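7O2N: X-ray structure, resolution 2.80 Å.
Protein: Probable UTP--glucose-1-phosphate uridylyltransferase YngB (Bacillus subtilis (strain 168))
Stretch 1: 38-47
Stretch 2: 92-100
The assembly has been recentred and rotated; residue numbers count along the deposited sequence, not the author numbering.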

ATOM      1  N   ILE A  38      -0.913   8.453  -6.343  1.00 46.49           N
ATOM      2  CA  ILE A  38      -1.030   9.884  -6.586  1.00 45.61           C
ATOM      3  C   ILE A  38       0.271  10.408  -7.219  1.00 45.51           C
ATOM      4  O   ILE A  38       0.246  11.333  -8.027  1.00 43.24           O
ATOM      5  CB  ILE A  38      -1.422  10.592  -5.268  1.00 39.51           C
ATOM      6  CG1 ILE A  38      -2.266  11.862  -5.421  1.00 37.91           C
ATOM      7  CG2 ILE A  38      -0.238  10.820  -4.360  1.00 44.43           C
ATOM      8  CD1 ILE A  38      -2.277  12.491  -6.765  1.00 33.97           C
ATOM      9  N   GLN A  39       1.409   9.783  -6.894  1.00 40.43           N
ATOM     10  CA  GLN A  39       2.670  10.308  -7.386  1.00 43.82           C
ATOM     11  C   GLN A  39       2.805  10.038  -8.876  1.00 48.24           C
ATOM     12  O   GLN A  39       3.408  10.837  -9.591  1.00 53.68           O
ATOM     13  CB  GLN A  39       3.886   9.706  -6.689  1.00 43.94           C
ATOM     14  CG  GLN A  39       5.204  10.343  -7.119  1.00 40.27           C
ATOM     15  CD  GLN A  39       6.347   9.722  -6.350  1.00 45.99           C
ATOM     16  OE1 GLN A  39       6.238   9.385  -5.172  1.00 49.12           O
ATOM     17  NE2 GLN A  39       7.446   9.486  -7.033  1.00 44.88           N
ATOM     18  N   TYR A  40       2.259   8.902  -9.330  1.00 45.80           N
ATOM     19  CA  TYR A  40       2.301   8.593 -10.753  1.00 43.00           C
ATOM     20  C   TYR A  40       1.595   9.710 -11.519  1.00 40.10           C
ATOM     21  O   TYR A  40       2.073  10.123 -12.562  1.00 39.22           O
ATOM     22  CB  TYR A  40       1.769   7.187 -11.060  1.00 43.32           C
ATOM     23  CG  TYR A  40       2.626   6.014 -10.632  1.00 44.70           C
ATOM     24  CD1 TYR A  40       3.590   5.472 -11.469  1.00 44.38           C
ATOM     25  CD2 TYR A  40       2.435   5.408  -9.403  1.00 44.66           C
ATOM     26  CE1 TYR A  40       4.373   4.398 -11.081  1.00 45.68           C
ATOM     27  CE2 TYR A  40       3.185   4.318  -9.007  1.00 47.69           C
ATOM     28  CZ  TYR A  40       4.162   3.814  -9.844  1.00 50.77           C
ATOM     29  OH  TYR A  40       4.902   2.743  -9.427  1.00 57.33           O
ATOM     30  N   ILE A  41       0.480  10.215 -10.974  1.00 45.24           N
ATOM     31  CA  ILE A  41      -0.342  11.189 -11.671  1.00 49.44           C
ATOM     32  C   ILE A  41       0.397  12.517 -11.763  1.00 53.57           C
ATOM     33  O   ILE A  41       0.457  13.111 -12.841  1.00 56.00           O
ATOM     34  CB  ILE A  41      -1.704  11.389 -11.000  1.00 49.36           C
ATOM     35  CG1 ILE A  41      -2.390  10.058 -10.684  1.00 62.96           C
ATOM     36  CG2 ILE A  41      -2.550  12.273 -11.892  1.00 48.08           C
ATOM     37  CD1 ILE A  41      -3.664  10.186  -9.882  1.00 66.40           C
ATOM     38  N   VAL A  42       0.961  12.966 -10.636  1.00 49.75           N
ATOM     39  CA  VAL A  42       1.772  14.174 -10.631  1.00 51.66           C
ATOM     40  C   VAL A  42       2.971  14.036 -11.577  1.00 53.47           C
ATOM     41  O   VAL A  42       3.376  15.011 -12.200  1.00 53.15           O
ATOM     42  CB  VAL A  42       2.214  14.567  -9.209  1.00 53.00           C
ATOM     43  CG1 VAL A  42       3.221  15.716  -9.225  1.00 52.28           C
ATOM     44  CG2 VAL A  42       1.004  14.933  -8.367  1.00 50.26           C
ATOM     45  N   GLU A  43       3.542  12.829 -11.682  1.00 51.09           N
ATOM     46  CA  GLU A  43       4.660  12.577 -12.578  1.00 46.42           C
ATOM     47  C   GLU A  43       4.245  12.704 -14.038  1.00 44.26           C
ATOM     48  O   GLU A  43       4.903  13.377 -14.808  1.00 44.29           O
ATOM     49  CB  GLU A  43       5.318  11.257 -12.230  1.00 43.81           C
ATOM     50  CG  GLU A  43       6.347  11.458 -11.132  1.00 49.57           C
ATOM     51  CD  GLU A  43       6.850  10.180 -10.499  1.00 61.11           C
ATOM     52  OE1 GLU A  43       6.323   9.105 -10.838  1.00 73.07           O
ATOM     53  OE2 GLU A  43       7.764  10.250  -9.674  1.00 70.46           O
ATOM     54  N   GLU A  44       3.116  12.105 -14.406  1.00 54.72           N
ATOM     55  CA  GLU A  44       2.572  12.311 -15.737  1.00 54.11           C
ATOM     56  C   GLU A  44       2.540  13.809 -16.033  1.00 52.38           C
ATOM     57  O   GLU A  44       3.179  14.261 -16.981  1.00 57.25           O
ATOM     58  CB  GLU A  44       1.197  11.665 -15.876  1.00 49.30           C
ATOM     59  CG  GLU A  44       0.821  11.409 -17.322  1.00 54.54           C
ATOM     60  CD  GLU A  44      -0.560  10.802 -17.527  1.00 65.67           C
ATOM     61  OE1 GLU A  44      -0.853   9.711 -16.953  1.00 71.27           O
ATOM     62  OE2 GLU A  44      -1.340  11.399 -18.278  1.00 64.50           O
ATOM     63  N   ALA A  45       1.844  14.557 -15.171  1.00 52.71           N
ATOM     64  CA  ALA A  45       1.614  15.981 -15.358  1.00 59.01           C
ATOM     65  C   ALA A  45       2.936  16.747 -15.448  1.00 57.78           C
ATOM     66  O   ALA A  45       3.113  17.567 -16.348  1.00 46.72           O
ATOM     67  CB  ALA A  45       0.727  16.527 -14.263  1.00 60.27           C
ATOM     68  N   ALA A  46       3.862  16.490 -14.523  1.00 52.68           N
ATOM     69  CA  ALA A  46       5.127  17.207 -14.541  1.00 55.28           C
ATOM     70  C   ALA A  46       5.822  17.039 -15.893  1.00 63.92           C
ATOM     71  O   ALA A  46       6.167  18.032 -16.533  1.00 79.70           O
ATOM     72  CB  ALA A  46       6.010  16.794 -13.387  1.00 51.87           C
ATOM     73  N   GLU A  47       5.998  15.791 -16.350  1.00 64.07           N
ATOM     74  CA  GLU A  47       6.724  15.534 -17.584  1.00 60.76           C
ATOM     75  C   GLU A  47       5.925  15.979 -18.811  1.00 60.39           C
ATOM     76  O   GLU A  47       6.504  16.144 -19.875  1.00 75.45           O
ATOM     77  CB  GLU A  47       7.153  14.076 -17.665  1.00 61.01           C
ATOM     78  CG  GLU A  47       8.018  13.667 -16.490  1.00 72.02           C
ATOM     79  CD  GLU A  47       8.072  12.162 -16.277  1.00 83.63           C
ATOM     80  OE1 GLU A  47       7.551  11.432 -17.165  1.00 84.27           O
ATOM     81  OE2 GLU A  47       8.621  11.720 -15.226  1.00 77.88           O
ATOM     82  N   GLN A  92      13.337  15.352  -4.760  1.00 67.47           N
ATOM     83  CA  GLN A  92      12.831  15.542  -6.111  1.00 73.56           C
ATOM     84  C   GLN A  92      11.309  15.453  -6.131  1.00 67.56           C
ATOM     85  O   GLN A  92      10.661  16.141  -6.930  1.00 58.21           O
ATOM     86  CB  GLN A  92      13.434  14.507  -7.054  1.00 92.54           C
ATOM     87  CG  GLN A  92      14.953  14.522  -7.066  1.00 97.35           C
ATOM     88  CD  GLN A  92      15.486  13.606  -8.131  1.00102.84           C
ATOM     89  OE1 GLN A  92      15.783  12.443  -7.861  1.00121.65           O
ATOM     90  NE2 GLN A  92      15.586  14.133  -9.342  1.00 86.48           N
ATOM     91  N   ILE A  93      10.768  14.588  -5.250  1.00 61.50           N
ATOM     92  CA  ILE A  93       9.333  14.363  -5.196  1.00 52.36           C
ATOM     93  C   ILE A  93       8.695  15.708  -4.889  1.00 52.12           C
ATOM     94  O   ILE A  93       7.730  16.123  -5.533  1.00 49.98           O
ATOM     95  CB  ILE A  93       8.937  13.306  -4.143  1.00 49.92           C
ATOM     96  CG1 ILE A  93       9.391  11.889  -4.509  1.00 45.36           C
ATOM     97  CG2 ILE A  93       7.423  13.351  -3.926  1.00 54.51           C
ATOM     98  CD1 ILE A  93       9.541  10.961  -3.314  1.00 40.88           C
ATOM     99  N   ALA A  94       9.310  16.400  -3.927  1.00 50.45           N
ATOM    100  CA  ALA A  94       8.774  17.651  -3.437  1.00 52.01           C
ATOM    101  C   ALA A  94       8.989  18.760  -4.459  1.00 53.90           C
ATOM    102  O   ALA A  94       8.592  19.886  -4.197  1.00 62.43           O
ATOM    103  CB  ALA A  94       9.397  17.957  -2.100  1.00 57.10           C
ATOM    104  N   ASP A  95       9.556  18.427  -5.632  1.00 62.72           N
ATOM    105  CA  ASP A  95       9.909  19.423  -6.636  1.00 68.67           C
ATOM    106  C   ASP A  95       9.177  19.206  -7.960  1.00 65.33           C
ATOM    107  O   ASP A  95       9.295  20.006  -8.884  1.00 65.01           O
ATOM    108  CB  ASP A  95      11.424  19.544  -6.806  1.00 79.61           C
ATOM    109  CG  ASP A  95      12.025  20.663  -5.972  1.00 95.29           C
ATOM    110  OD1 ASP A  95      13.235  20.571  -5.662  1.00107.69           O
ATOM    111  OD2 ASP A  95      11.278  21.625  -5.645  1.00 98.43           O
ATOM    112  N   LEU A  96       8.377  18.148  -8.049  1.00 61.33           N
ATOM    113  CA  LEU A  96       7.738  17.821  -9.313  1.00 55.10           C
ATOM    114  C   LEU A  96       6.926  18.991  -9.857  1.00 48.27           C
ATOM    115  O   LEU A  96       6.990  19.278 -11.036  1.00 59.81           O
ATOM    116  CB  LEU A  96       6.860  16.590  -9.098  1.00 56.59           C
ATOM    117  CG  LEU A  96       7.639  15.306  -8.862  1.00 53.47           C
ATOM    118  CD1 LEU A  96       6.936  14.441  -7.844  1.00 56.49           C
ATOM    119  CD2 LEU A  96       7.785  14.568 -10.172  1.00 53.30           C
ATOM    120  N   ALA A  97       6.122  19.634  -9.017  1.00 48.89           N
ATOM    121  CA  ALA A  97       5.217  20.676  -9.486  1.00 45.80           C
ATOM    122  C   ALA A  97       4.833  21.518  -8.284  1.00 45.21           C
ATOM    123  O   ALA A  97       5.220  21.187  -7.170  1.00 51.01           O
ATOM    124  CB  ALA A  97       3.990  20.055 -10.105  1.00 51.38           C
ATOM    125  N   ASN A  98       4.099  22.607  -8.503  1.00 48.34           N
ATOM    126  CA  ASN A  98       3.624  23.398  -7.383  1.00 50.34           C
ATOM    127  C   ASN A  98       2.243  22.877  -7.033  1.00 49.14           C
ATOM    128  O   ASN A  98       1.315  23.050  -7.827  1.00 46.79           O
ATOM    129  CB  ASN A  98       3.536  24.890  -7.713  1.00 59.94           C
ATOM    130  CG  ASN A  98       4.851  25.511  -8.127  1.00 62.90           C
ATOM    131  OD1 ASN A  98       5.904  25.215  -7.551  1.00 62.91           O
ATOM    132  ND2 ASN A  98       4.782  26.386  -9.117  1.00 64.64           N
ATOM    133  N   ILE A  99       2.136  22.247  -5.856  1.00 45.45           N
ATOM    134  CA  ILE A  99       0.933  21.513  -5.517  1.00 47.89           C
ATOM    135  C   ILE A  99       0.054  22.368  -4.613  1.00 47.40           C
ATOM    136  O   ILE A  99       0.440  22.648  -3.481  1.00 49.18           O
ATOM    137  CB  ILE A  99       1.295  20.180  -4.843  1.00 45.96           C
ATOM    138  CG1 ILE A  99       2.385  19.413  -5.585  1.00 46.02           C
ATOM    139  CG2 ILE A  99       0.055  19.327  -4.680  1.00 49.95           C
ATOM    140  CD1 ILE A  99       2.028  19.054  -7.002  1.00 46.21           C
ATOM    141  N   HIS A 100      -1.130  22.736  -5.114  1.00 49.24           N
ATOM    142  CA  HIS A 100      -2.123  23.477  -4.346  1.00 56.64           C
ATOM    143  C   HIS A 100      -3.241  22.530  -3.901  1.00 53.28           C
ATOM    144  O   HIS A 100      -3.475  21.532  -4.568  1.00 51.72           O
ATOM    145  CB  HIS A 100      -2.684  24.616  -5.215  1.00 64.27           C
ATOM    146  CG  HIS A 100      -1.635  25.514  -5.786  1.00 66.68           C
ATOM    147  ND1 HIS A 100      -0.565  25.041  -6.513  1.00 68.94           N
ATOM    148  CD2 HIS A 100      -1.480  26.850  -5.741  1.00 69.56           C
ATOM    149  CE1 HIS A 100       0.206  26.041  -6.875  1.00 60.61           C
ATOM    150  NE2 HIS A 100      -0.340  27.162  -6.424  1.00 66.30           N
TER

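Stretch 1 is a length of α-helix that meets the second stretch along one face, and the residues that make the contact recur with helical spacing: Gln39, Val42, Glu43 and Ala46. The other positions turn elsewhere; Ile38, Tyr40, Ile41, Glu44, Ala45 and Glu47 make no contact with stretch 2. That stretch opens in a helix, makes a type I β turn from Ile93 to Leu96 and enters a strand at Asn98, so the helix of stretch 1 packs against a bend followed by extended chain. No hydrogen bond crosses between the two. The contact is one of van der Waals packing, and it buries a modest 314 Å² in all.

Gln39 comes first. Its CA-to-CB bond points toward stretch 2, and the side chain runs out extended, with chi1 and chi2 both t, until NE2 lies 4.0 Å from CG1 of Ile93. An amide beside an aliphatic carbon gains nothing polar from it, so a buried glutamine must find its partners elsewhere. It does: NE2 donates to OE2 of Glu43, one helical turn further on, at 2.8 Å and an almost straight angle of 175°, while OE1 is hydrogen-bonded elsewhere in the structure. With NE2 and OE1 each holding a hydrogen bond, the side chain lies against Ile93 without leaving either atom unpaired.

Val42 is the apolar centre of the helix face. It is buried, points toward stretch 2, and holds chi1 at t. Its CG1 reaches three residues: CB of Leu96 at 3.7 Å, CD1 of Ile99 at 4.2 Å and, more loosely, CB of Ala97 at 4.5 Å. One methyl group therefore spans the end of the turn and the start of the strand. A short, branched side chain suits this place, since it presents an apolar surface close to the helix backbone and has no polar group to satisfy.

The CA-to-CB bond of Glu43 points sideways, but the end of the side chain comes nearer to stretch 2. The closest approach is from CG of Glu43, 3.6 Å from CD2 of Leu96. Its carboxylate is also hydrogen-bonded, OE2 accepting from NE2 of Gln39 and OE1 being bonded elsewhere in the structure. Glutamate suits a partly exposed position of this kind because a methylene can pack on a leucine and the carboxylate can still take hydrogen bonds.

At Ala46 the two backbones draw close, its CA lying 5.9 Å from the CA of Leu96. Its CB, directed toward stretch 2, comes within 3.6 Å of the backbone O of Leu96 and 4.3 Å of the CD2 of that residue. A methyl is small enough to sit at this close approach and still makes apolar contact.

Leu96 thus meets Val42, Glu43 and Ala46 in turn, and has the largest area covered of any residue in the contact. It stands at the last position of the turn, with both its side chain and its carbonyl oxygen against the helix.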